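Local coordinates for protein RNA polymerase II subunit B1 CTD phosphatase RTR1 (Saccharomyces cerevisiae, PDB 5C2Y) that dephosphorylates the heptapeptide repeats in the C-terminal domain of the largest RNA polymerase II subunit, regulating the polymerase during transcription, at residues Glu10-Thr15 with Leu36-Leu41; Leu42-Cys47 with Asn73-Cys78; Lys48-Leu53 with Tyr80-Lys85; Arg89-Phe94 with Leu113-Ser118. One frame throughout, in Å; residues are numbered along the deposited sequence.

In the fold
Interactions 2, 3 and 4 gather round one zinc ion, bound by Cys-78 of interaction 2, Cys-83 of interaction 3, Cys-117 of interaction 4 and His-121. Between interactions 2 and 3 the chain segments alternate, and two backbone bonds join them: Cys-78 N to Lys-85 O at 2.7 Å and Cys-47 N to Pro-81 O at 2.8 Å. Interaction 4 is tied to interaction 2 by Asn-73 ND2, 2.9 Å from His-115 O. Interaction 1 lies away from the metal, its centre about 25 Å from that of interaction 4, and meets interaction 3 where Ile-12 CD1 packs 3.5 Å from Thr-52 CG2.

Interaction 1: Glu10-Thr15 with Leu36-Leu41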
# COMPACT_ATOMS: atom_id res chain seq x y z
N GLU A 10 14.83 1.68 1.91
CA GLU A 10 16.04 1.98 1.17
C GLU A 10 15.87 1.61 -0.31
O GLU A 10 16.30 2.36 -1.19
CB GLU A 10 17.24 1.28 1.79
CG GLU A 10 18.59 1.77 1.24
CD GLU A 10 18.80 3.28 1.40
OE1 GLU A 10 18.16 3.89 2.30
OE2 GLU A 10 19.60 3.85 0.62
N ASP A 11 15.25 0.46 -0.57
CA ASP A 11 14.95 0.05 -1.95
C ASP A 11 14.13 1.10 -2.68
O ASP A 11 14.39 1.42 -3.83
CB ASP A 11 14.20 -1.28 -1.97
CG ASP A 11 14.95 -2.37 -1.24
OD1 ASP A 11 16.04 -2.08 -0.67
OD2 ASP A 11 14.47 -3.53 -1.28
N ILE A 12 13.13 1.63 -1.98
CA ILE A 12 12.28 2.69 -2.49
C ILE A 12 13.07 3.97 -2.78
O ILE A 12 12.79 4.68 -3.75
CB ILE A 12 11.16 2.98 -1.49
CG1 ILE A 12 10.31 1.73 -1.33
CG2 ILE A 12 10.31 4.12 -1.95
CD1 ILE A 12 9.32 1.82 -0.26
N LYS A 13 14.07 4.24 -1.94
CA LYS A 13 14.85 5.46 -2.06
C LYS A 13 15.86 5.31 -3.19
O LYS A 13 16.11 6.26 -3.94
CB LYS A 13 15.56 5.79 -0.74
CG LYS A 13 14.72 6.44 0.36
CD LYS A 13 15.57 6.56 1.61
CE LYS A 13 14.79 6.98 2.85
NZ LYS A 13 15.50 6.48 4.09
N GLU A 14 16.44 4.12 -3.31
CA GLU A 14 17.47 3.85 -4.31
C GLU A 14 16.88 3.61 -5.70
O GLU A 14 17.40 4.12 -6.69
CB GLU A 14 18.32 2.63 -3.90
CG GLU A 14 19.41 2.93 -2.85
CD GLU A 14 19.84 1.68 -2.06
OE1 GLU A 14 19.29 0.58 -2.32
OE2 GLU A 14 20.73 1.81 -1.17
N THR A 15 15.81 2.83 -5.77
CA THR A 15 15.26 2.40 -7.05
C THR A 15 14.39 3.48 -7.71
O THR A 15 14.21 3.46 -8.92
CB THR A 15 14.43 1.11 -6.87
OG1 THR A 15 15.12 0.21 -5.99
CG2 THR A 15 14.16 0.43 -8.21
N LEU A 36 5.52 4.73 -11.04
CA LEU A 36 5.61 3.39 -11.64
C LEU A 36 6.85 2.66 -11.16
O LEU A 36 6.95 1.43 -11.26
CB LEU A 36 5.61 3.45 -13.16
CG LEU A 36 4.36 4.06 -13.81
CD1 LEU A 36 4.56 4.13 -15.30
CD2 LEU A 36 3.08 3.30 -13.46
N GLU A 37 7.80 3.41 -10.63
CA GLU A 37 8.99 2.77 -10.09
C GLU A 37 8.70 2.08 -8.77
O GLU A 37 9.18 0.97 -8.54
CB GLU A 37 10.13 3.78 -9.92
CG GLU A 37 10.93 3.97 -11.20
CD GLU A 37 11.62 2.68 -11.66
OE1 GLU A 37 11.74 1.74 -10.84
OE2 GLU A 37 12.03 2.59 -12.83
N ILE A 38 7.93 2.74 -7.90
CA ILE A 38 7.50 2.11 -6.65
C ILE A 38 6.59 0.90 -6.91
O ILE A 38 6.83 -0.19 -6.39
CB ILE A 38 6.75 3.11 -5.75
CG1 ILE A 38 7.70 4.22 -5.31
CG2 ILE A 38 6.21 2.42 -4.54
CD1 ILE A 38 7.00 5.42 -4.79
N ILE A 39 5.57 1.09 -7.73
CA ILE A 39 4.65 0.01 -8.10
C ILE A 39 5.38 -1.13 -8.80
O ILE A 39 5.02 -2.29 -8.64
CB ILE A 39 3.52 0.53 -8.98
CG1 ILE A 39 2.67 1.52 -8.17
CG2 ILE A 39 2.66 -0.61 -9.47
CD1 ILE A 39 1.44 1.97 -8.87
N GLY A 40 6.42 -0.80 -9.57
CA GLY A 40 7.27 -1.83 -10.13
C GLY A 40 7.88 -2.65 -9.01
O GLY A 40 8.05 -3.86 -9.11
N LEU A 41 8.21 -1.98 -7.92
CA LEU A 41 8.86 -2.63 -6.79
C LEU A 41 7.88 -3.49 -5.97
O LEU A 41 8.26 -4.53 -5.41
CB LEU A 41 9.50 -1.57 -5.89
CG LEU A 41 10.89 -1.78 -5.31
CD1 LEU A 41 11.92 -1.75 -6.39
CD2 LEU A 41 11.16 -0.68 -4.32
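Two helical turns face each other, 10-15 from helix 9-17 and 36-41 from helix 28-42, with their short axes 9.8 Å apart at closest approach and their N-to-C directions 136° apart, roughly antiparallel. The backbones come nearest at Ile-12 and Ile-38, whose CA atoms are 6.4 Å apart. Leu-41 does most of the filling, and its two methyls divide the work. Leu-41 CD1 meets Thr-15 tip to tip, 3.6 Å from Thr-15 CG2, while Leu-41 CD2 lies against the backbone between Asp-11 and Ile-12 and reaches 3.9 Å from Ile-12 CG1. Thr-15 has CG2 anti to the backbone N, and OG1 on the other branch donates to Asp-11 O at 2.6 Å; that carbonyl also takes the helical N-H of Thr-15, so two bonds meet there, and the hydroxyl's fixes chi1 and the place of CG2. Glu-37 bends at chi2 and crosses Thr-15 at about a right angle, its OE1 3.8 Å from Thr-15 CG2. Deeper in, Ile-12 CG2 approaches Ile-38 CG1 at 4.3 Å, and Leu-56 of helix 50-56 touches both isoleucines. This is apolar helix-helix packing in an all-helical fold, joining the N-terminal helix to helix 28-42 away from the zinc site.

Interaction 2: Leu42-Cys47 with Asn73-Cys78; sequences LCDSEC and NLNKRC. With ZN (zinc ion), chain C.
Cys-78 SG binds the zinc ion at 2.4 Å, its sulfur swung anti to the backbone N (chi1 -174°), and Cys-83, Cys-117 and His-121 supply the other ligands. Just ahead of it, Asn-73 ND2 donates to Arg-77 O at 2.8 Å, in the carbonyl plane and close to its own amide plane, pinning the chain that leads to the metal. The helix ends in a Schellman motif: Lys-76, at positive phi, is the C-prime residue, with Lys-76 N bonded to Asn-73 O and Arg-77 N to Arg-72 O. Across to 42-47 the contact is electrostatic and steric. The extended chi2 carries Arg-77 CD to the Asp-44 carbonyl, and the bend at chi3 (66°) lays the guanidinium over it; Asp-44 O and Ser-45 N sit over one face, and Asp-44 O is too poorly angled to accept from NH1 or NE. Glu-46 OE1 stands at the guanidinium edge, 4.2 Å from Arg-77 NH2, beyond a salt bridge but probably steadying the charge. Asp-44 crosses Asn-75 at about a right angle, OD1 against CB, while Asn-75 ND2 turns back to Glu-71 O. The loop after helix 28-42 thus lies beside the C-terminal end of helix 62-74, and Arg-72 of that helix stitches the two together by donating to Leu-42 O, Ser-45 O and Cys-78 O.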
# COMPACT_ATOMS: atom_id res chain seq x y z
N LEU A 42 6.62 -3.09 -5.92
CA LEU A 42 5.68 -3.76 -5.03
C LEU A 42 4.68 -4.66 -5.74
O LEU A 42 3.85 -5.28 -5.07
CB LEU A 42 4.93 -2.73 -4.20
CG LEU A 42 5.71 -2.08 -3.08
CD1 LEU A 42 4.77 -1.41 -2.11
CD2 LEU A 42 6.53 -3.09 -2.36
N CYS A 43 4.75 -4.76 -7.06
CA CYS A 43 3.73 -5.50 -7.80
C CYS A 43 3.86 -7.02 -7.70
O CYS A 43 2.87 -7.73 -7.74
CB CYS A 43 3.74 -5.09 -9.29
SG CYS A 43 5.12 -5.73 -10.29
N ASP A 44 5.08 -7.52 -7.57
CA ASP A 44 5.27 -8.96 -7.49
C ASP A 44 5.96 -9.36 -6.20
O ASP A 44 6.16 -10.54 -5.95
CB ASP A 44 6.07 -9.47 -8.67
CG ASP A 44 5.65 -10.86 -9.09
OD1 ASP A 44 4.44 -11.10 -9.24
OD2 ASP A 44 6.53 -11.73 -9.26
N SER A 45 6.34 -8.37 -5.41
CA SER A 45 7.00 -8.60 -4.15
C SER A 45 6.29 -7.79 -3.08
O SER A 45 5.37 -7.02 -3.36
CB SER A 45 8.48 -8.25 -4.23
OG SER A 45 8.69 -6.90 -4.57
N GLU A 46 6.72 -7.95 -1.84
CA GLU A 46 5.98 -7.39 -0.73
C GLU A 46 6.83 -6.42 0.08
O GLU A 46 8.06 -6.40 -0.02
CB GLU A 46 5.45 -8.53 0.15
CG GLU A 46 6.56 -9.46 0.57
CD GLU A 46 6.11 -10.55 1.54
OE1 GLU A 46 5.85 -11.69 1.08
OE2 GLU A 46 6.02 -10.27 2.76
N CYS A 47 6.17 -5.59 0.88
CA CYS A 47 6.85 -4.75 1.84
C CYS A 47 7.54 -5.57 2.90
O CYS A 47 6.97 -6.54 3.41
CB CYS A 47 5.88 -3.81 2.53
SG CYS A 47 5.54 -2.35 1.64
N ASN A 73 -2.90 -8.37 -7.82
CA ASN A 73 -3.85 -9.42 -8.14
C ASN A 73 -3.57 -10.09 -9.48
O ASN A 73 -3.69 -11.30 -9.63
CB ASN A 73 -5.27 -8.85 -8.15
CG ASN A 73 -5.83 -8.64 -6.75
OD1 ASN A 73 -6.83 -7.95 -6.57
ND2 ASN A 73 -5.18 -9.24 -5.75
N LEU A 74 -3.20 -9.27 -10.45
CA LEU A 74 -2.78 -9.71 -11.78
C LEU A 74 -1.57 -10.62 -11.72
O LEU A 74 -1.46 -11.60 -12.46
CB LEU A 74 -2.45 -8.49 -12.62
CG LEU A 74 -2.62 -8.47 -14.13
CD1 LEU A 74 -4.08 -8.24 -14.45
CD2 LEU A 74 -1.75 -7.36 -14.68
N ASN A 75 -0.63 -10.26 -10.86
CA ASN A 75 0.51 -11.10 -10.57
C ASN A 75 0.18 -12.13 -9.51
O ASN A 75 1.08 -12.62 -8.82
CB ASN A 75 1.69 -10.27 -10.10
CG ASN A 75 2.25 -9.39 -11.18
OD1 ASN A 75 3.16 -9.79 -11.91
ND2 ASN A 75 1.75 -8.17 -11.27
N LYS A 76 -1.10 -12.43 -9.35
CA LYS A 76 -1.56 -13.46 -8.43
C LYS A 76 -1.10 -13.24 -6.99
O LYS A 76 -0.64 -14.18 -6.35
CB LYS A 76 -1.07 -14.84 -8.90
CG LYS A 76 -1.52 -15.23 -10.30
CD LYS A 76 -0.72 -16.44 -10.77
CE LYS A 76 -1.24 -17.02 -12.09
NZ LYS A 76 -0.38 -18.11 -12.64
N ARG A 77 -1.22 -12.01 -6.47
CA ARG A 77 -0.84 -11.71 -5.09
C ARG A 77 -1.94 -11.01 -4.33
O ARG A 77 -2.70 -10.24 -4.92
CB ARG A 77 0.42 -10.85 -5.06
CG ARG A 77 1.50 -11.36 -5.96
CD ARG A 77 2.81 -10.70 -5.65
NE ARG A 77 3.27 -11.08 -4.33
CZ ARG A 77 4.19 -12.01 -4.09
NH1 ARG A 77 4.79 -12.63 -5.10
NH2 ARG A 77 4.53 -12.29 -2.83
N CYS A 78 -2.05 -11.28 -3.04
CA CYS A 78 -2.96 -10.56 -2.14
C CYS A 78 -2.82 -9.05 -2.35
O CYS A 78 -1.72 -8.53 -2.55
CB CYS A 78 -2.66 -10.93 -0.69
SG CYS A 78 -3.79 -10.28 0.55
ZN ZN C . -2.94 -11.49 2.39

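Interaction 3: Lys48-Leu53 with Tyr80-Lys85; sequences KDEKTL and YPLCGK. With ZN (zinc ion), chain C.
Leu-53 sets CG anti to its backbone N (chi1 -176°), which sends both methyls out from helix 50-56 to the turn at 80-85, while Tyr-80, also anti (chi1 -166°), swings its ring round to meet them. Leu-82 instead keeps CG beside its backbone N, anti to the carbonyl carbon (chi1 -71°), and so lays its side chain along the start of the helix. The methyls of Leu-53 part between three neighbours. Leu-53 CD1 rests on the proline, 3.8 Å from Pro-81 CG, and Leu-53 CD2 fits between the hydroxyl end of the tyrosine and the other leucine, 3.6 Å from Tyr-80 OH and 3.7 Å from Leu-82 CD1. Leu-82 CD2 continues the apolar patch onto the backbone, 3.4 Å from Asp-49 O. Asp-49 is the N-cap of the helix: its OD1 accepts from Thr-52 N, met from above the carboxylate plane, and from Thr-52 OG1 on its syn lone pair at 2.8 Å, so two donors hold the carboxylate. On the other side, residues 80 to 83 make a type I beta turn, closed by Cys-83 N to Tyr-80 O, that delivers Cys-83 SG to the zinc at 2.2 Å; Lys-85 N also donates to this sulfur, which probably tempers its negative charge. Helix 163-170 reaches both sides, Glu-164 bonding Tyr-80 OH and Arg-168 making a salt bridge with Glu-50. Helix 62-74 adds Tyr-65 and Leu-68 against Pro-81, leaving the zinc-binding turn packed among helices 50-56, 62-74 and 163-170.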
# COMPACT_ATOMS: atom_id res chain seq x y z
N LYS A 48 8.74 -5.15 3.26
CA LYS A 48 9.49 -5.80 4.33
C LYS A 48 8.71 -5.68 5.65
O LYS A 48 8.63 -6.64 6.42
CB LYS A 48 10.89 -5.18 4.43
CG LYS A 48 11.79 -5.74 5.51
CD LYS A 48 12.21 -7.17 5.22
CE LYS A 48 13.06 -7.73 6.35
NZ LYS A 48 12.93 -9.21 6.50
N ASP A 49 8.07 -4.54 5.88
CA ASP A 49 7.49 -4.26 7.18
C ASP A 49 6.53 -3.06 7.19
O ASP A 49 6.37 -2.35 6.20
CB ASP A 49 8.61 -4.01 8.17
CG ASP A 49 9.55 -2.92 7.71
OD1 ASP A 49 9.18 -2.13 6.81
OD2 ASP A 49 10.67 -2.84 8.26
N GLU A 50 5.94 -2.81 8.35
CA GLU A 50 4.92 -1.77 8.47
C GLU A 50 5.46 -0.37 8.26
O GLU A 50 4.74 0.53 7.84
CB GLU A 50 4.27 -1.87 9.83
CG GLU A 50 3.76 -3.25 10.14
CD GLU A 50 2.87 -3.24 11.35
OE1 GLU A 50 3.00 -2.27 12.13
OE2 GLU A 50 2.04 -4.18 11.52
N LYS A 51 6.74 -0.20 8.57
CA LYS A 51 7.43 1.08 8.45
C LYS A 51 7.56 1.48 6.98
O LYS A 51 7.46 2.66 6.62
CB LYS A 51 8.81 0.96 9.11
CG LYS A 51 9.62 2.23 9.25
CD LYS A 51 10.83 1.98 10.18
CE LYS A 51 11.62 0.71 9.80
NZ LYS A 51 11.23 -0.50 10.60
N THR A 52 7.77 0.49 6.13
CA THR A 52 7.89 0.73 4.71
C THR A 52 6.52 1.04 4.12
O THR A 52 6.36 2.05 3.42
CB THR A 52 8.55 -0.47 4.01
OG1 THR A 52 9.86 -0.66 4.54
CG2 THR A 52 8.67 -0.24 2.52
N LEU A 53 5.52 0.20 4.42
CA LEU A 53 4.16 0.46 3.97
C LEU A 53 3.69 1.85 4.41
O LEU A 53 3.06 2.56 3.62
CB LEU A 53 3.20 -0.62 4.48
CG LEU A 53 1.74 -0.54 4.01
CD1 LEU A 53 1.62 -0.57 2.50
CD2 LEU A 53 0.94 -1.67 4.57
N TYR A 80 -2.97 -6.53 -0.40
CA TYR A 80 -2.27 -5.79 0.65
C TYR A 80 -0.76 -5.94 0.48
O TYR A 80 -0.27 -7.07 0.39
CB TYR A 80 -2.72 -6.31 2.02
CG TYR A 80 -2.37 -5.46 3.24
CD1 TYR A 80 -2.59 -4.09 3.25
CD2 TYR A 80 -1.87 -6.05 4.39
CE1 TYR A 80 -2.31 -3.34 4.37
CE2 TYR A 80 -1.58 -5.31 5.51
CZ TYR A 80 -1.80 -3.96 5.50
OH TYR A 80 -1.51 -3.23 6.62
N PRO A 81 -0.02 -4.83 0.43
CA PRO A 81 1.40 -4.98 0.06
C PRO A 81 2.29 -5.72 1.07
O PRO A 81 3.42 -6.04 0.70
CB PRO A 81 1.88 -3.52 -0.10
CG PRO A 81 0.66 -2.76 -0.45
CD PRO A 81 -0.46 -3.42 0.36
N LEU A 82 1.82 -6.02 2.27
CA LEU A 82 2.66 -6.75 3.24
C LEU A 82 2.51 -8.25 3.07
O LEU A 82 3.28 -9.01 3.64
CB LEU A 82 2.31 -6.35 4.68
CG LEU A 82 2.69 -4.96 5.23
CD1 LEU A 82 1.98 -4.65 6.53
CD2 LEU A 82 4.17 -4.82 5.44
N CYS A 83 1.53 -8.68 2.27
CA CYS A 83 1.19 -10.09 2.16
C CYS A 83 1.74 -10.74 0.91
O CYS A 83 1.56 -10.22 -0.18
CB CYS A 83 -0.32 -10.29 2.16
SG CYS A 83 -0.81 -12.02 2.04
N GLY A 84 2.38 -11.90 1.08
CA GLY A 84 2.94 -12.64 -0.03
C GLY A 84 2.09 -13.82 -0.47
O GLY A 84 2.48 -14.57 -1.35
N LYS A 85 0.93 -13.98 0.13
CA LYS A 85 -0.01 -15.01 -0.30
C LYS A 85 -0.79 -14.53 -1.54
O LYS A 85 -0.70 -13.37 -1.95
CB LYS A 85 -0.99 -15.36 0.82
CG LYS A 85 -0.41 -16.12 2.00
CD LYS A 85 -1.34 -15.99 3.22
CE LYS A 85 -2.07 -17.27 3.57
NZ LYS A 85 -1.11 -18.33 4.01
ZN ZN C . -2.94 -11.49 2.39

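Interaction 4: Arg89-Phe94 with Leu113-Ser118. With ZN (zinc ion), chain C.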
# COMPACT_ATOMS: atom_id res chain seq x y z
N ARG A 89 -9.80 -16.55 -4.05
CA ARG A 89 -10.50 -16.95 -5.26
C ARG A 89 -9.97 -16.20 -6.48
O ARG A 89 -9.76 -15.00 -6.41
CB ARG A 89 -12.01 -16.72 -5.11
CG ARG A 89 -12.63 -17.30 -3.83
CD ARG A 89 -12.52 -18.84 -3.74
NE ARG A 89 -13.21 -19.55 -4.82
CZ ARG A 89 -13.25 -20.87 -4.95
NH1 ARG A 89 -12.63 -21.65 -4.07
NH2 ARG A 89 -13.90 -21.43 -5.97
N ILE A 90 -9.75 -16.89 -7.60
CA ILE A 90 -9.29 -16.21 -8.81
C ILE A 90 -10.45 -15.53 -9.49
O ILE A 90 -11.61 -15.94 -9.32
CB ILE A 90 -8.63 -17.16 -9.83
CG1 ILE A 90 -9.62 -18.26 -10.24
CG2 ILE A 90 -7.32 -17.74 -9.28
CD1 ILE A 90 -8.96 -19.44 -10.94
N ARG A 91 -10.14 -14.49 -10.26
CA ARG A 91 -11.11 -13.83 -11.09
C ARG A 91 -10.51 -13.42 -12.42
O ARG A 91 -9.31 -13.13 -12.52
CB ARG A 91 -11.71 -12.61 -10.39
CG ARG A 91 -10.72 -11.55 -9.98
CD ARG A 91 -11.46 -10.30 -9.55
NE ARG A 91 -12.12 -9.67 -10.69
CZ ARG A 91 -11.67 -8.58 -11.30
NH1 ARG A 91 -10.56 -7.98 -10.88
NH2 ARG A 91 -12.33 -8.08 -12.34
N ASP A 92 -11.36 -13.42 -13.43
CA ASP A 92 -11.03 -13.05 -14.79
C ASP A 92 -11.32 -11.56 -14.98
O ASP A 92 -12.47 -11.13 -14.87
CB ASP A 92 -11.85 -13.93 -15.74
CG ASP A 92 -11.51 -13.71 -17.17
OD1 ASP A 92 -10.66 -12.86 -17.47
OD2 ASP A 92 -12.09 -14.43 -18.01
N PRO A 93 -10.29 -10.75 -15.25
CA PRO A 93 -10.52 -9.30 -15.40
C PRO A 93 -11.41 -8.94 -16.57
O PRO A 93 -11.94 -7.84 -16.59
CB PRO A 93 -9.11 -8.73 -15.62
CG PRO A 93 -8.18 -9.78 -15.16
CD PRO A 93 -8.86 -11.10 -15.37
N PHE A 94 -11.56 -9.83 -17.55
CA PHE A 94 -12.43 -9.54 -18.69
C PHE A 94 -13.80 -10.22 -18.55
O PHE A 94 -14.63 -10.12 -19.44
CB PHE A 94 -11.77 -9.98 -20.00
CG PHE A 94 -10.45 -9.31 -20.28
CD1 PHE A 94 -10.40 -8.10 -20.94
CD2 PHE A 94 -9.27 -9.88 -19.86
CE1 PHE A 94 -9.21 -7.48 -21.19
CE2 PHE A 94 -8.06 -9.27 -20.10
CZ PHE A 94 -8.03 -8.07 -20.76
N LEU A 113 -12.54 -11.95 -1.21
CA LEU A 113 -11.66 -13.10 -1.33
C LEU A 113 -11.09 -13.23 -2.75
O LEU A 113 -10.09 -13.93 -2.96
CB LEU A 113 -12.39 -14.37 -0.90
CG LEU A 113 -12.58 -14.49 0.62
CD1 LEU A 113 -13.09 -15.87 1.01
CD2 LEU A 113 -11.28 -14.20 1.34
N SER A 114 -11.69 -12.52 -3.70
CA SER A 114 -11.12 -12.45 -5.06
C SER A 114 -9.99 -11.40 -5.19
O SER A 114 -9.27 -11.40 -6.18
CB SER A 114 -12.23 -12.18 -6.10
OG SER A 114 -12.99 -11.02 -5.79
N HIS A 115 -9.83 -10.53 -4.19
CA HIS A 115 -8.74 -9.54 -4.20
C HIS A 115 -7.69 -9.75 -3.09
O HIS A 115 -6.56 -9.22 -3.18
CB HIS A 115 -9.34 -8.13 -4.08
CG HIS A 115 -10.33 -7.82 -5.15
ND1 HIS A 115 -9.97 -7.67 -6.47
CD2 HIS A 115 -11.68 -7.70 -5.11
CE1 HIS A 115 -11.06 -7.44 -7.20
NE2 HIS A 115 -12.10 -7.45 -6.39
N TYR A 116 -8.05 -10.50 -2.05
CA TYR A 116 -7.17 -10.67 -0.90
C TYR A 116 -7.18 -12.10 -0.39
O TYR A 116 -8.05 -12.89 -0.75
CB TYR A 116 -7.57 -9.71 0.23
CG TYR A 116 -7.61 -8.25 -0.18
CD1 TYR A 116 -6.46 -7.49 -0.23
CD2 TYR A 116 -8.80 -7.66 -0.54
CE1 TYR A 116 -6.51 -6.17 -0.61
CE2 TYR A 116 -8.85 -6.35 -0.91
CZ TYR A 116 -7.72 -5.61 -0.94
OH TYR A 116 -7.80 -4.29 -1.31
N CYS A 117 -6.21 -12.43 0.44
CA CYS A 117 -6.10 -13.78 0.97
C CYS A 117 -7.15 -14.03 2.04
O CYS A 117 -7.43 -15.17 2.38
CB CYS A 117 -4.71 -14.02 1.56
SG CYS A 117 -4.40 -13.11 3.10
N SER A 118 -7.72 -12.94 2.55
CA SER A 118 -8.65 -13.02 3.67
C SER A 118 -9.39 -11.70 3.87
O SER A 118 -9.00 -10.66 3.33
CB SER A 118 -7.90 -13.37 4.94
OG SER A 118 -6.80 -12.48 5.04
ZN ZN C . -2.94 -11.49 2.39
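Arg-89, Arg-91 and Ser-114 carry most of this contact, in which the chain running toward helix 96-104 lies against the bend that follows helix 110-113. Arg-89 acts mainly through its backbone. Its N-H donates to Leu-113 O at 2.9 Å in a nearly straight bond (169° at the hydrogen), from above the carbonyl plane. One peptide on, Arg-89 O takes a CA-H...O contact from Ser-114 CA at 3.2 Å. The side chain of Arg-89, bent at chi2 and chi3, only brushes Leu-113 with CG before leading away. Ser-114 presents CB to Arg-89 O and to Arg-91, while its hydroxyl, between the backbone N and the carbonyl carbon, turns back to bond Tyr-110 O and lies over one face of the His-115 ring. The bend belongs to the predicted RTR1-type zinc finger: Cys-117 SG binds the metal at 2.3 Å, and Ser-118 is the N-cap of helix 119-129, its OG weakly bonded to the N of His-121, another zinc ligand. Arg-91 takes the crowded position at its first torsion, CG between the backbone N and the carbonyl carbon (chi1 59°), and this drops its chain onto the bend. Arg-91 CD packs 4.0 Å from Ser-114 CB and 3.7 Å from His-115 CE1. Beyond a bend at chi3 the guanidinium crosses the imidazole obliquely, the planes 53° apart, with Arg-91 NH1 3.8 Å from His-115 CE1. Asp-98 and Thr-99 of helix 96-104 touch the Arg-91 side chain, and a sulfate ion, probably from the crystallisation liquor, pairs weakly with NH2 at long range.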